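Local structure of hypothetical protein (Archaeoglobus fulgidus, 2OGK) at residues V9-V14 against I119-R124; L123-Y128 against E137-L142. The protein is of unknown function; its fold resembles that of RNA-binding proteins, although a role in binding RNA is thought unlikely. All coordinates share one frame; numbering follows the deposited sequence.

Overall arrangement
The two contacts follow one strand, 118-126, from the middle of the fold to its edge. Contact 1 (9-14 against 119-124) is the pairing of that strand with strand 5-15 inside a five-stranded antiparallel sheet. Contact 2 (123-128 against 137-142) begins where contact 1 ends, sharing L123 and R124, and brings the C-terminal helix 132-142 back against the end of the same strand. The centre of contact 1 lies about 4 Å, and that of contact 2 about 15 Å, from the centre of the chain; the centres of the two contacts are about 16 Å apart. Just past the end of the strand, Y128 touches a second subunit, another copy of this protein.

Contact 1 of 2, residues V9-V14 against I119-R124; sequences VRVSAV and IAVKLR
Two neighbouring inner strands of the antiparallel sheet meet where V9, R10, V11 and S12 pair with L123, K122, V121 and A120, with strands 50-58 and 95-101 as their outer neighbours. The strand axes run 4.6 Å apart at closest approach. R10 and K122 form one hydrogen-bonded pair, S12 and A120 the next. Within the first pair, K122 N lies in the carbonyl plane of R10, whereas R10 N stands above the carbonyl plane of K122.

The face bearing V9, V11, V121 and L123 is apolar and buried, with helix 61-75 packed on V9, V11 and L123. There V9 lies alongside L123, its CG2 3.9 Å from L123 CD2, while V11 CG1 lies 3.7 Å from I119 CG2.

The opposite face, with R10, S12, A120 and K122, is partly exposed and carries the polar groups. R10 extends away from K122 to a salt bridge with E57. K122 sets CG 4.0 Å from R10 CB, and its chain is bent at chi2 and chi4, the last torsion (chi4 -58°) setting NZ beside S12 OG, to which it donates at 2.9 Å. An alanine here would probably leave the hydroxyl of S12 without its ammonium mate and uncover CB of R10. K122 NZ also makes weak bonds to R10 O at 3.4 Å and, within its own strand, to A120 O at 3.0 Å.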
ATOM      1  N   VAL D   9       4.952 -11.056  -6.729  1.00 60.65           N
ATOM      2  CA  VAL D   9       5.434  -9.717  -7.065  1.00 61.84           C
ATOM      3  C   VAL D   9       4.431  -8.973  -7.936  1.00 61.50           C
ATOM      4  O   VAL D   9       4.072  -9.435  -9.015  1.00 60.82           O
ATOM      5  CB  VAL D   9       6.783  -9.757  -7.834  1.00 63.00           C
ATOM      6  CG1 VAL D   9       7.045  -8.403  -8.495  1.00 62.59           C
ATOM      7  CG2 VAL D   9       7.921 -10.100  -6.881  1.00 62.30           C
ATOM      8  N   ARG D  10       3.998  -7.811  -7.463  1.00 62.35           N
ATOM      9  CA  ARG D  10       3.044  -6.994  -8.201  1.00 62.13           C
ATOM     10  C   ARG D  10       3.636  -5.636  -8.600  1.00 61.35           C
ATOM     11  O   ARG D  10       4.168  -4.902  -7.771  1.00 60.14           O
ATOM     12  CB  ARG D  10       1.767  -6.830  -7.371  1.00 61.35           C
ATOM     13  CG  ARG D  10       1.105  -8.167  -7.109  1.00 60.34           C
ATOM     14  CD  ARG D  10      -0.076  -8.068  -6.174  1.00 62.14           C
ATOM     15  NE  ARG D  10      -0.546  -9.398  -5.795  1.00 64.22           N
ATOM     16  CZ  ARG D  10      -1.427  -9.648  -4.827  1.00 65.52           C
ATOM     17  NH1 ARG D  10      -1.953  -8.651  -4.119  1.00 66.34           N
ATOM     18  NH2 ARG D  10      -1.776 -10.905  -4.563  1.00 64.65           N
ATOM     19  N   VAL D  11       3.563  -5.343  -9.897  1.00 61.85           N
ATOM     20  CA  VAL D  11       4.076  -4.096 -10.469  1.00 62.22           C
ATOM     21  C   VAL D  11       2.916  -3.335 -11.100  1.00 62.64           C
ATOM     22  O   VAL D  11       2.313  -3.798 -12.062  1.00 62.51           O
ATOM     23  CB  VAL D  11       5.141  -4.364 -11.562  1.00 61.47           C
ATOM     24  CG1 VAL D  11       5.511  -3.072 -12.250  1.00 60.70           C
ATOM     25  CG2 VAL D  11       6.383  -4.996 -10.945  1.00 61.18           C
ATOM     26  N   SER D  12       2.613  -2.161 -10.561  1.00 63.61           N
ATOM     27  CA  SER D  12       1.506  -1.384 -11.079  1.00 64.39           C
ATOM     28  C   SER D  12       1.762   0.101 -11.266  1.00 65.44           C
ATOM     29  O   SER D  12       2.665   0.689 -10.672  1.00 64.69           O
ATOM     30  CB  SER D  12       0.299  -1.578 -10.176  1.00 64.37           C
ATOM     31  OG  SER D  12       0.699  -1.465  -8.826  1.00 65.09           O
ATOM     32  N   ALA D  13       0.929   0.688 -12.119  1.00 67.50           N
ATOM     33  CA  ALA D  13       0.975   2.104 -12.452  1.00 67.97           C
ATOM     34  C   ALA D  13      -0.431   2.525 -12.871  1.00 68.13           C
ATOM     35  O   ALA D  13      -1.301   1.682 -13.099  1.00 68.34           O
ATOM     36  CB  ALA D  13       1.957   2.347 -13.586  1.00 67.35           C
ATOM     37  N   VAL D  14      -0.649   3.830 -12.951  1.00 69.11           N
ATOM     38  CA  VAL D  14      -1.941   4.364 -13.353  1.00 69.10           C
ATOM     39  C   VAL D  14      -1.788   5.180 -14.633  1.00 70.44           C
ATOM     40  O   VAL D  14      -0.735   5.781 -14.887  1.00 70.22           O
ATOM     41  CB  VAL D  14      -2.553   5.243 -12.245  1.00 67.34           C
ATOM     42  CG1 VAL D  14      -3.702   6.060 -12.792  1.00 67.67           C
ATOM     43  CG2 VAL D  14      -3.056   4.365 -11.128  1.00 66.28           C
ATOM     44  N   ILE D 119       5.555   3.957 -10.126  1.00 67.48           N
ATOM     45  CA  ILE D 119       5.288   2.576 -10.509  1.00 66.75           C
ATOM     46  C   ILE D 119       5.503   1.788  -9.216  1.00 65.53           C
ATOM     47  O   ILE D 119       6.628   1.675  -8.721  1.00 65.32           O
ATOM     48  CB  ILE D 119       6.267   2.085 -11.614  1.00 67.58           C
ATOM     49  CG1 ILE D 119       5.985   2.845 -12.925  1.00 68.06           C
ATOM     50  CG2 ILE D 119       6.120   0.572 -11.819  1.00 66.19           C
ATOM     51  CD1 ILE D 119       6.931   2.525 -14.083  1.00 65.22           C
ATOM     52  N   ALA D 120       4.410   1.281  -8.661  1.00 63.46           N
ATOM     53  CA  ALA D 120       4.452   0.528  -7.420  1.00 62.10           C
ATOM     54  C   ALA D 120       4.890  -0.915  -7.621  1.00 62.00           C
ATOM     55  O   ALA D 120       4.366  -1.631  -8.471  1.00 61.68           O
ATOM     56  CB  ALA D 120       3.088   0.565  -6.749  1.00 60.78           C
ATOM     57  N   VAL D 121       5.849  -1.335  -6.808  1.00 62.21           N
ATOM     58  CA  VAL D 121       6.372  -2.689  -6.866  1.00 61.76           C
ATOM     59  C   VAL D 121       6.289  -3.355  -5.497  1.00 59.62           C
ATOM     60  O   VAL D 121       7.157  -3.133  -4.661  1.00 60.63           O
ATOM     61  CB  VAL D 121       7.855  -2.687  -7.306  1.00 63.89           C
ATOM     62  CG1 VAL D 121       8.382  -4.116  -7.405  1.00 64.66           C
ATOM     63  CG2 VAL D 121       8.002  -1.963  -8.637  1.00 63.83           C
ATOM     64  N   LYS D 122       5.247  -4.148  -5.255  1.00 57.59           N
ATOM     65  CA  LYS D 122       5.141  -4.859  -3.982  1.00 55.48           C
ATOM     66  C   LYS D 122       5.745  -6.244  -4.176  1.00 54.32           C
ATOM     67  O   LYS D 122       5.827  -6.751  -5.291  1.00 53.73           O
ATOM     68  CB  LYS D 122       3.690  -5.044  -3.501  1.00 53.33           C
ATOM     69  CG  LYS D 122       2.609  -4.389  -4.301  1.00 52.99           C
ATOM     70  CD  LYS D 122       2.538  -2.901  -4.058  1.00 54.35           C
ATOM     71  CE  LYS D 122       1.671  -2.233  -5.133  1.00 57.23           C
ATOM     72  NZ  LYS D 122       2.148  -2.466  -6.570  1.00 53.52           N
ATOM     73  N   LEU D 123       6.179  -6.848  -3.081  1.00 54.44           N
ATOM     74  CA  LEU D 123       6.751  -8.183  -3.121  1.00 55.18           C
ATOM     75  C   LEU D 123       6.382  -8.846  -1.819  1.00 55.74           C
ATOM     76  O   LEU D 123       6.797  -8.374  -0.761  1.00 56.94           O
ATOM     77  CB  LEU D 123       8.275  -8.138  -3.218  1.00 53.91           C
ATOM     78  CG  LEU D 123       8.914  -7.295  -4.307  1.00 54.17           C
ATOM     79  CD1 LEU D 123       9.128  -5.867  -3.807  1.00 54.74           C
ATOM     80  CD2 LEU D 123      10.232  -7.916  -4.673  1.00 53.41           C
ATOM     81  N   ARG D 124       5.600  -9.918  -1.863  1.00 56.02           N
ATOM     82  CA  ARG D 124       5.274 -10.555  -0.603  1.00 57.93           C
ATOM     83  C   ARG D 124       6.411 -11.476  -0.192  1.00 56.35           C
ATOM     84  O   ARG D 124       6.903 -12.279  -0.984  1.00 56.03           O
ATOM     85  CB  ARG D 124       3.971 -11.345  -0.664  1.00 60.61           C
ATOM     86  CG  ARG D 124       3.382 -11.476   0.725  1.00 65.07           C
ATOM     87  CD  ARG D 124       2.222 -12.446   0.833  1.00 70.97           C
ATOM     88  NE  ARG D 124       1.547 -12.274   2.120  1.00 75.86           N
ATOM     89  CZ  ARG D 124       2.142 -12.377   3.310  1.00 78.62           C
ATOM     90  NH1 ARG D 124       3.436 -12.668   3.396  1.00 79.13           N
ATOM     91  NH2 ARG D 124       1.451 -12.153   4.424  1.00 79.21           N
TER

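Contact 2 of 2, residues L123-Y128 against E137-L142; sequences LRLVTY and EFAREL
L125 and F138 form the middle of a strand-to-helix packing in which the C-terminal helix 132-142 folds back, after a short connection, over the end of strand 118-126. The strand and helix axes come within 9.4 Å and make an angle of 124° between their directions.

The close part of the contact is built round L125, whose branches divide between three helix residues. With chi1 at -50°, CG stands anti to the carbonyl carbon, and the two methyls spread against the helix. L125 CD2 meets CE2 of F138 at 3.5 Å and CD2 of L142 at 3.6 Å, the two leucines lying antiparallel as they pass. L125 CD1 lies 3.6 Å from A139 CB. On F138, CG is anti to the backbone N (chi1 168°), and the ring crosses L125 obliquely, with CD2 and CE2 both 3.7 Å from L125 CB. Other parts of the fold add to this cluster: L86 and I90 pack on A139, I6 packs on L142, and W68 NE1 bonds to L142 O.

Toward T127 the packing is looser. Its CG2 approaches F138 CB at 4.0 Å, while OG1 is engaged by the carbonyl oxygen of P129. R124 and V126 start away from the helix and pack against strand 5-15; Y128 reaches a second subunit, where its OH bonds to V56 O and its side chain packs on V11. E137 and R140 are exposed and do not touch the strand segment.

No hydrogen bond joins strand and helix, so across this interface the two segments meet through apolar contacts, while the polar groups of T127, Y128 and L142 bond to partners outside it.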
ATOM      1  N   LEU D 123       6.179  -6.848  -3.081  1.00 54.44           N
ATOM      2  CA  LEU D 123       6.751  -8.183  -3.121  1.00 55.18           C
ATOM      3  C   LEU D 123       6.382  -8.846  -1.819  1.00 55.74           C
ATOM      4  O   LEU D 123       6.797  -8.374  -0.761  1.00 56.94           O
ATOM      5  CB  LEU D 123       8.275  -8.138  -3.218  1.00 53.91           C
ATOM      6  CG  LEU D 123       8.914  -7.295  -4.307  1.00 54.17           C
ATOM      7  CD1 LEU D 123       9.128  -5.867  -3.807  1.00 54.74           C
ATOM      8  CD2 LEU D 123      10.232  -7.916  -4.673  1.00 53.41           C
ATOM      9  N   ARG D 124       5.600  -9.918  -1.863  1.00 56.02           N
ATOM     10  CA  ARG D 124       5.274 -10.555  -0.603  1.00 57.93           C
ATOM     11  C   ARG D 124       6.411 -11.476  -0.192  1.00 56.35           C
ATOM     12  O   ARG D 124       6.903 -12.279  -0.984  1.00 56.03           O
ATOM     13  CB  ARG D 124       3.971 -11.345  -0.664  1.00 60.61           C
ATOM     14  CG  ARG D 124       3.382 -11.476   0.725  1.00 65.07           C
ATOM     15  CD  ARG D 124       2.222 -12.446   0.833  1.00 70.97           C
ATOM     16  NE  ARG D 124       1.547 -12.274   2.120  1.00 75.86           N
ATOM     17  CZ  ARG D 124       2.142 -12.377   3.310  1.00 78.62           C
ATOM     18  NH1 ARG D 124       3.436 -12.668   3.396  1.00 79.13           N
ATOM     19  NH2 ARG D 124       1.451 -12.153   4.424  1.00 79.21           N
ATOM     20  N   LEU D 125       6.851 -11.329   1.049  1.00 54.76           N
ATOM     21  CA  LEU D 125       7.923 -12.149   1.570  1.00 54.39           C
ATOM     22  C   LEU D 125       7.266 -13.041   2.605  1.00 54.31           C
ATOM     23  O   LEU D 125       6.439 -12.577   3.392  1.00 54.70           O
ATOM     24  CB  LEU D 125       8.989 -11.287   2.241  1.00 53.85           C
ATOM     25  CG  LEU D 125       9.536 -10.081   1.478  1.00 52.34           C
ATOM     26  CD1 LEU D 125      10.402  -9.271   2.410  1.00 51.81           C
ATOM     27  CD2 LEU D 125      10.327 -10.525   0.281  1.00 51.82           C
ATOM     28  N   VAL D 126       7.620 -14.323   2.593  1.00 52.86           N
ATOM     29  CA  VAL D 126       7.045 -15.271   3.538  1.00 49.27           C
ATOM     30  C   VAL D 126       8.175 -16.013   4.251  1.00 45.95           C
ATOM     31  O   VAL D 126       9.177 -16.400   3.629  1.00 45.60           O
ATOM     32  CB  VAL D 126       6.103 -16.266   2.806  1.00 50.00           C
ATOM     33  CG1 VAL D 126       5.089 -15.495   1.964  1.00 48.60           C
ATOM     34  CG2 VAL D 126       6.904 -17.199   1.920  1.00 52.31           C
ATOM     35  N   THR D 127       8.020 -16.191   5.559  1.00 41.44           N
ATOM     36  CA  THR D 127       9.039 -16.869   6.343  1.00 39.70           C
ATOM     37  C   THR D 127       8.418 -17.818   7.370  1.00 38.43           C
ATOM     38  O   THR D 127       7.221 -17.754   7.633  1.00 34.96           O
ATOM     39  CB  THR D 127       9.967 -15.833   7.102  1.00 40.34           C
ATOM     40  OG1 THR D 127       9.213 -15.104   8.083  1.00 40.59           O
ATOM     41  CG2 THR D 127      10.595 -14.851   6.132  1.00 38.24           C
ATOM     42  N   TYR D 128       9.235 -18.722   7.913  1.00 38.62           N
ATOM     43  CA  TYR D 128       8.774 -19.612   8.965  1.00 39.17           C
ATOM     44  C   TYR D 128       9.743 -19.525  10.143  1.00 40.98           C
ATOM     45  O   TYR D 128      10.913 -19.885  10.033  1.00 42.42           O
ATOM     46  CB  TYR D 128       8.689 -21.068   8.520  1.00 37.06           C
ATOM     47  CG  TYR D 128       7.883 -21.890   9.501  1.00 36.40           C
ATOM     48  CD1 TYR D 128       6.527 -22.118   9.287  1.00 33.26           C
ATOM     49  CD2 TYR D 128       8.453 -22.342  10.700  1.00 36.23           C
ATOM     50  CE1 TYR D 128       5.750 -22.761  10.234  1.00 33.88           C
ATOM     51  CE2 TYR D 128       7.686 -22.987  11.669  1.00 36.32           C
ATOM     52  CZ  TYR D 128       6.323 -23.193  11.433  1.00 36.53           C
ATOM     53  OH  TYR D 128       5.526 -23.790  12.400  1.00 32.75           O
ATOM     54  N   GLU D 137      15.054  -9.913   8.235  1.00 44.66           N
ATOM     55  CA  GLU D 137      16.319 -10.606   8.024  1.00 45.68           C
ATOM     56  C   GLU D 137      16.381 -11.127   6.581  1.00 44.38           C
ATOM     57  O   GLU D 137      17.397 -11.010   5.892  1.00 42.67           O
ATOM     58  CB  GLU D 137      16.435 -11.786   8.986  1.00 47.79           C
ATOM     59  CG  GLU D 137      17.715 -12.593   8.823  1.00 53.64           C
ATOM     60  CD  GLU D 137      17.637 -13.976   9.454  1.00 58.65           C
ATOM     61  OE1 GLU D 137      16.620 -14.675   9.235  1.00 61.40           O
ATOM     62  OE2 GLU D 137      18.597 -14.374  10.156  1.00 60.89           O
ATOM     63  N   PHE D 138      15.280 -11.716   6.140  1.00 44.93           N
ATOM     64  CA  PHE D 138      15.173 -12.251   4.795  1.00 46.47           C
ATOM     65  C   PHE D 138      15.292 -11.140   3.755  1.00 48.78           C
ATOM     66  O   PHE D 138      16.066 -11.250   2.798  1.00 48.92           O
ATOM     67  CB  PHE D 138      13.834 -12.981   4.646  1.00 45.43           C
ATOM     68  CG  PHE D 138      13.485 -13.331   3.233  1.00 45.23           C
ATOM     69  CD1 PHE D 138      14.436 -13.879   2.381  1.00 45.84           C
ATOM     70  CD2 PHE D 138      12.194 -13.137   2.759  1.00 45.44           C
ATOM     71  CE1 PHE D 138      14.108 -14.230   1.078  1.00 45.57           C
ATOM     72  CE2 PHE D 138      11.850 -13.484   1.456  1.00 45.12           C
ATOM     73  CZ  PHE D 138      12.808 -14.033   0.614  1.00 45.76           C
ATOM     74  N   ALA D 139      14.522 -10.070   3.949  1.00 50.88           N
ATOM     75  CA  ALA D 139      14.537  -8.941   3.028  1.00 52.08           C
ATOM     76  C   ALA D 139      15.938  -8.387   2.956  1.00 52.67           C
ATOM     77  O   ALA D 139      16.424  -8.067   1.887  1.00 53.09           O
ATOM     78  CB  ALA D 139      13.578  -7.866   3.488  1.00 52.08           C
ATOM     79  N   ARG D 140      16.592  -8.273   4.100  1.00 54.41           N
ATOM     80  CA  ARG D 140      17.948  -7.773   4.110  1.00 58.06           C
ATOM     81  C   ARG D 140      18.866  -8.677   3.258  1.00 60.30           C
ATOM     82  O   ARG D 140      19.877  -8.225   2.714  1.00 60.53           O
ATOM     83  CB  ARG D 140      18.448  -7.691   5.547  1.00 58.07           C
ATOM     84  CG  ARG D 140      19.838  -7.123   5.668  1.00 61.21           C
ATOM     85  CD  ARG D 140      20.206  -6.949   7.122  1.00 62.81           C
ATOM     86  NE  ARG D 140      19.376  -5.932   7.756  1.00 64.55           N
ATOM     87  CZ  ARG D 140      18.759  -6.091   8.920  1.00 65.33           C
ATOM     88  NH1 ARG D 140      18.877  -7.239   9.581  1.00 65.91           N
ATOM     89  NH2 ARG D 140      18.036  -5.101   9.427  1.00 65.57           N
ATOM     90  N   GLU D 141      18.505  -9.954   3.140  1.00 62.40           N
ATOM     91  CA  GLU D 141      19.287 -10.904   2.344  1.00 63.11           C
ATOM     92  C   GLU D 141      19.039 -10.614   0.873  1.00 64.28           C
ATOM     93  O   GLU D 141      19.978 -10.461   0.096  1.00 66.24           O
ATOM     94  CB  GLU D 141      18.875 -12.350   2.664  1.00 62.03           C
ATOM     95  N   LEU D 142      17.765 -10.544   0.504  1.00 64.52           N
ATOM     96  CA  LEU D 142      17.360 -10.272  -0.866  1.00 64.19           C
ATOM     97  C   LEU D 142      18.172  -9.169  -1.526  1.00 65.50           C
ATOM     98  O   LEU D 142      18.277  -9.102  -2.749  1.00 65.25           O
ATOM     99  CB  LEU D 142      15.887  -9.905  -0.894  1.00 61.71           C
ATOM    100  CG  LEU D 142      15.025 -10.891  -1.658  1.00 60.72           C
ATOM    101  CD1 LEU D 142      15.484 -12.306  -1.413  1.00 60.15           C
ATOM    102  CD2 LEU D 142      13.600 -10.690  -1.215  1.00 62.27           C
TER